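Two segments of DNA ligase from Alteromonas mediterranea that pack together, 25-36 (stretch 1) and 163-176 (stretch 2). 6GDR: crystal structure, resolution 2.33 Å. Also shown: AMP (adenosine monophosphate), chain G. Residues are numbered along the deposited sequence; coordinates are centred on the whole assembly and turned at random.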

# COMPACT_ATOMS: atom_id res chain seq x y z
N ASN D 25 2.21 21.74 -5.93
CA ASN D 25 3.28 22.36 -5.15
C ASN D 25 3.50 21.50 -3.91
O ASN D 25 2.66 21.48 -3.00
N ILE D 26 4.64 20.80 -3.87
CA ILE D 26 4.89 19.84 -2.81
C ILE D 26 4.90 20.52 -1.45
O ILE D 26 4.55 19.90 -0.43
N ALA D 27 5.29 21.80 -1.39
CA ALA D 27 5.37 22.49 -0.12
C ALA D 27 4.04 22.53 0.62
O ALA D 27 4.02 22.76 1.83
N GLU D 28 2.93 22.29 -0.08
CA GLU D 28 1.60 22.30 0.53
C GLU D 28 1.19 20.94 1.07
O GLU D 28 0.04 20.78 1.49
N TYR D 29 2.10 19.97 1.09
CA TYR D 29 1.78 18.60 1.49
C TYR D 29 2.64 18.17 2.66
O TYR D 29 3.81 18.55 2.78
N TRP D 30 2.05 17.36 3.54
CA TRP D 30 2.82 16.58 4.50
C TRP D 30 3.30 15.31 3.81
O TRP D 30 2.50 14.57 3.23
N VAL D 31 4.60 15.07 3.87
CA VAL D 31 5.20 13.89 3.26
C VAL D 31 5.45 12.85 4.35
O VAL D 31 5.79 13.19 5.48
N SER D 32 5.26 11.58 3.99
CA SER D 32 5.53 10.48 4.91
C SER D 32 5.83 9.24 4.09
O SER D 32 5.38 9.10 2.95
N GLU D 33 6.60 8.33 4.69
CA GLU D 33 6.96 7.09 4.03
C GLU D 33 5.77 6.14 4.04
O GLU D 33 5.13 5.93 5.07
N LYS D 34 5.46 5.57 2.87
CA LYS D 34 4.40 4.58 2.79
C LYS D 34 4.87 3.28 3.43
O LYS D 34 5.91 2.73 3.07
N LEU D 35 4.09 2.78 4.40
CA LEU D 35 4.44 1.60 5.16
C LEU D 35 3.71 0.39 4.58
O LEU D 35 2.48 0.37 4.54
N ASP D 36 4.48 -0.61 4.15
CA ASP D 36 3.92 -1.80 3.51
C ASP D 36 3.39 -2.72 4.60
O ASP D 36 3.99 -3.74 4.96
N VAL D 163 2.28 7.04 15.57
CA VAL D 163 1.83 8.01 14.57
C VAL D 163 2.90 8.10 13.49
O VAL D 163 4.08 8.29 13.80
N VAL D 164 2.49 7.95 12.23
CA VAL D 164 3.43 8.02 11.13
C VAL D 164 4.14 9.37 11.15
O VAL D 164 3.50 10.42 11.31
N SER D 165 5.46 9.34 10.99
CA SER D 165 6.23 10.57 10.98
C SER D 165 5.92 11.37 9.72
O SER D 165 5.92 10.83 8.61
N GLN D 166 5.66 12.66 9.90
CA GLN D 166 5.35 13.56 8.80
C GLN D 166 6.43 14.62 8.70
O GLN D 166 6.75 15.28 9.70
N PHE D 167 7.01 14.77 7.51
CA PHE D 167 8.04 15.76 7.25
C PHE D 167 7.65 16.58 6.02
O PHE D 167 6.59 16.37 5.43
N THR D 168 8.52 17.51 5.64
CA THR D 168 8.27 18.43 4.54
C THR D 168 9.38 18.33 3.50
O THR D 168 10.55 18.19 3.85
N LEU D 169 8.99 18.41 2.23
CA LEU D 169 9.91 18.53 1.11
C LEU D 169 9.56 19.78 0.32
O LEU D 169 8.48 20.36 0.47
N SER D 170 10.48 20.21 -0.55
CA SER D 170 10.32 21.44 -1.30
C SER D 170 10.14 21.15 -2.79
O SER D 170 9.01 21.03 -3.27
N SER D 171 11.25 21.01 -3.52
CA SER D 171 11.19 20.82 -4.96
C SER D 171 10.68 19.42 -5.31
O SER D 171 10.67 18.51 -4.48
N VAL D 172 10.26 19.26 -6.57
CA VAL D 172 9.97 17.92 -7.06
C VAL D 172 11.24 17.10 -7.12
O VAL D 172 11.21 15.87 -6.97
N ASN D 173 12.39 17.75 -7.33
CA ASN D 173 13.66 17.05 -7.29
C ASN D 173 13.93 16.48 -5.91
O ASN D 173 14.45 15.37 -5.77
N ALA D 174 13.56 17.22 -4.86
CA ALA D 174 13.70 16.71 -3.50
C ALA D 174 12.84 15.47 -3.30
O ALA D 174 13.23 14.55 -2.57
N LEU D 175 11.67 15.44 -3.93
CA LEU D 175 10.80 14.27 -3.82
C LEU D 175 11.42 13.06 -4.50
O LEU D 175 11.44 11.96 -3.94
N GLU D 176 11.93 13.25 -5.72
CA GLU D 176 12.53 12.14 -6.46
C GLU D 176 13.71 11.55 -5.69
O GLU D 176 13.87 10.33 -5.64

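The two stretches meet through a single antiparallel bridge, in which Val31 N donates to Phe167 O and Phe167 N to Val31 O, both at 2.8 Å. This pair fixes the register, and side chains fill the spaces around it; the two stretches together bury 776 Å², both sides summed.

A prominent bump is Ile26, which points toward the second stretch with chi1 m and chi2 t. This extended rotamer carries CD1 into a hollow at the start of the helix, 3.5 Å from Ser171 O, 3.6 Å from Val172 CA and 3.6 Å from Leu175 CB. Val172 CG1 lies 4.0 Å from the same CD1. Ile26 CG2 reaches Leu169 CB at 4.1 Å, so a branched aliphatic chain suits a pocket that must be filled in two directions.

Val31, the bridge residue of stretch 1, has chi1 t; its side chain points sideways. Phe167 starts out away from stretch 1, but its p rotamer brings the ring back over the strand, with Val31 CB 4.0 Å from the ring centroid and over its face. Val31 CG1 touches Phe167 CE1 at 3.4 Å and Leu169 CD1 at 3.8 Å; the compact valine thus packs against both a flat ring and a branched leucine. Leu169 adopts m, t.

Trp30 (chi1 m) turns the CE3/CZ3 edge of its indole to the second stretch. Its CE3 lies 3.3 Å from Phe167 O, which approaches the ring edge, and its CZ3 is 3.3 Å from Thr168 OG1. Gln166, m at chi1 and chi2, bends its amide inward until OE1 is 3.4 Å from Trp30 CB and 3.5 Å from Ser32 CB. Little room remains beside Ser32, whose CB is also 3.2 Å from Ser165 O and 3.6 Å from Val164 CG1; a small side chain suits so tight a site. Its p rotamer places OG 2.7 Å from water 2, which is also hydrogen-bonded to Trp30 O and to Gln166 OE1, both at 2.8 Å, and so links the polar groups across the gap. Water 1 fills another gap, 2.7 Å from Ile26 O and 2.6 Å from Tyr29 O, while accepting from Leu169 N at 3.0 Å.

Farther along, Leu35 (m, t) and Val164 (t) meet at CD1 and CG2, 4.0 Å apart, beside AMP. Val164 CG1 lies 3.7 Å from AMP N6, while Leu35 N donates to AMP N7 at 2.9 Å. Lys34 points away from stretch 2, and its long chain carries NZ to AMP O4' in a 3.2 Å hydrogen bond.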

# COMPACT_ATOMS: atom_id res chain seq x y z
CB ASN D 25 2.92 23.80 -4.77
CG ASN D 25 3.98 24.45 -3.90
OD1 ASN D 25 5.08 23.93 -3.74
ND2 ASN D 25 3.65 25.61 -3.34
CB ILE D 26 6.21 19.08 -3.06
CG1 ILE D 26 6.13 18.34 -4.40
CG2 ILE D 26 6.49 18.11 -1.91
CD1 ILE D 26 7.33 17.48 -4.71
CB ALA D 27 5.88 23.92 -0.33
CB GLU D 28 0.57 22.78 -0.49
CG GLU D 28 0.93 24.08 -1.19
CD GLU D 28 -0.10 24.49 -2.23
OE1 GLU D 28 -1.20 23.88 -2.25
OE2 GLU D 28 0.18 25.41 -3.02
CB TYR D 29 2.00 17.62 0.33
CG TYR D 29 1.06 17.80 -0.84
CD1 TYR D 29 1.29 18.78 -1.79
CD2 TYR D 29 -0.04 16.97 -1.00
CE1 TYR D 29 0.44 18.94 -2.87
CE2 TYR D 29 -0.90 17.13 -2.07
CZ TYR D 29 -0.65 18.11 -3.00
OH TYR D 29 -1.51 18.27 -4.07
CB TRP D 30 1.98 16.23 5.73
CG TRP D 30 1.89 17.31 6.75
CD1 TRP D 30 0.75 17.91 7.21
CD2 TRP D 30 2.97 17.92 7.47
NE1 TRP D 30 1.05 18.86 8.15
CE2 TRP D 30 2.41 18.88 8.33
CE3 TRP D 30 4.36 17.74 7.46
CZ2 TRP D 30 3.19 19.67 9.18
CZ3 TRP D 30 5.13 18.52 8.30
CH2 TRP D 30 4.55 19.47 9.15
CB VAL D 31 6.51 14.24 2.53
CG1 VAL D 31 7.00 13.04 1.72
CG2 VAL D 31 6.32 15.45 1.64
CB SER D 32 4.35 10.23 5.85
OG SER D 32 3.19 9.87 5.13
CB GLU D 33 8.15 6.44 4.73
CG GLU D 33 8.55 5.08 4.17
CD GLU D 33 9.80 4.52 4.83
OE1 GLU D 33 10.64 5.32 5.29
OE2 GLU D 33 9.94 3.28 4.88
CB LYS D 34 4.00 4.33 1.34
CG LYS D 34 2.71 3.55 1.18
CD LYS D 34 2.49 3.12 -0.26
CE LYS D 34 1.16 2.39 -0.41
NZ LYS D 34 1.06 1.20 0.48
CB LEU D 35 4.09 1.79 6.64
CG LEU D 35 4.63 3.07 7.27
CD1 LEU D 35 4.26 3.14 8.75
CD2 LEU D 35 6.14 3.19 7.10
CB ASP D 36 4.98 -2.49 2.66
CG ASP D 36 4.40 -3.58 1.77
OD1 ASP D 36 3.16 -3.66 1.66
OD2 ASP D 36 5.19 -4.34 1.18
CB VAL D 163 1.57 9.40 15.19
CG1 VAL D 163 1.03 10.36 14.14
CG2 VAL D 163 0.61 9.29 16.37
CB VAL D 164 2.71 7.79 9.79
CG1 VAL D 164 3.65 8.02 8.62
CG2 VAL D 164 2.14 6.37 9.74
CB SER D 165 7.73 10.26 11.05
OG SER D 165 8.03 9.51 12.22
CB GLN D 166 3.98 14.22 9.00
CG GLN D 166 2.83 13.24 9.21
CD GLN D 166 2.34 12.61 7.93
OE1 GLN D 166 2.63 13.10 6.83
NE2 GLN D 166 1.59 11.53 8.05
CB PHE D 167 9.41 15.09 7.07
CG PHE D 167 9.42 14.02 6.02
CD1 PHE D 167 9.75 14.31 4.71
CD2 PHE D 167 9.10 12.71 6.34
CE1 PHE D 167 9.76 13.33 3.74
CE2 PHE D 167 9.11 11.72 5.38
CZ PHE D 167 9.44 12.03 4.08
CB THR D 168 8.16 19.87 5.05
OG1 THR D 168 7.14 19.95 6.05
CG2 THR D 168 7.81 20.82 3.91
CB LEU D 169 9.84 17.28 0.21
CG LEU D 169 10.21 15.95 0.88
CD1 LEU D 169 9.89 14.79 -0.05
CD2 LEU D 169 11.68 15.93 1.26
CB SER D 170 11.51 22.37 -1.07
OG SER D 170 12.72 21.74 -1.47
CB SER D 171 12.57 21.04 -5.59
OG SER D 171 13.13 22.26 -5.15
CB VAL D 172 9.28 18.00 -8.44
CG1 VAL D 172 8.04 18.88 -8.37
CG2 VAL D 172 10.24 18.50 -9.51
CB ASN D 173 14.79 17.99 -7.71
CG ASN D 173 16.08 17.26 -8.01
OD1 ASN D 173 16.89 17.01 -7.11
ND2 ASN D 173 16.29 16.92 -9.28
CB ALA D 174 13.33 17.80 -2.49
CB LEU D 175 9.43 14.59 -4.43
CG LEU D 175 8.35 13.52 -4.23
CD1 LEU D 175 7.72 13.65 -2.86
CD2 LEU D 175 7.29 13.60 -5.32
CB GLU D 176 12.96 12.61 -7.84
CG GLU D 176 12.98 11.51 -8.89
CD GLU D 176 11.58 11.07 -9.30
OE1 GLU D 176 10.61 11.79 -8.97
OE2 GLU D 176 11.45 10.01 -9.95
P AMP G . -2.71 1.45 -2.14
O1P AMP G . -1.51 1.05 -1.31
O2P AMP G . -2.52 1.76 -3.60
O5' AMP G . -3.39 2.73 -1.43
C5' AMP G . -2.69 3.39 -0.38
C4' AMP G . -2.81 2.58 0.91
O4' AMP G . -1.56 2.60 1.61
C3' AMP G . -3.88 3.07 1.87
O3' AMP G . -4.94 2.12 1.94
C2' AMP G . -3.18 3.22 3.21
O2' AMP G . -3.87 2.50 4.24
C1' AMP G . -1.79 2.64 3.02
N9 AMP G . -0.67 3.39 3.67
C8 AMP G . 0.45 2.77 4.11
N7 AMP G . 1.31 3.66 4.66
C5 AMP G . 0.74 4.88 4.59
C6 AMP G . 1.12 6.25 4.99
N6 AMP G . 2.31 6.48 5.58
N1 AMP G . 0.25 7.25 4.73
C2 AMP G . -0.93 7.02 4.13
N3 AMP G . -1.34 5.80 3.75
C4 AMP G . -0.57 4.70 3.94
O HOH W 1 6.07 19.09 1.68
O HOH W 2 1.93 12.09 4.32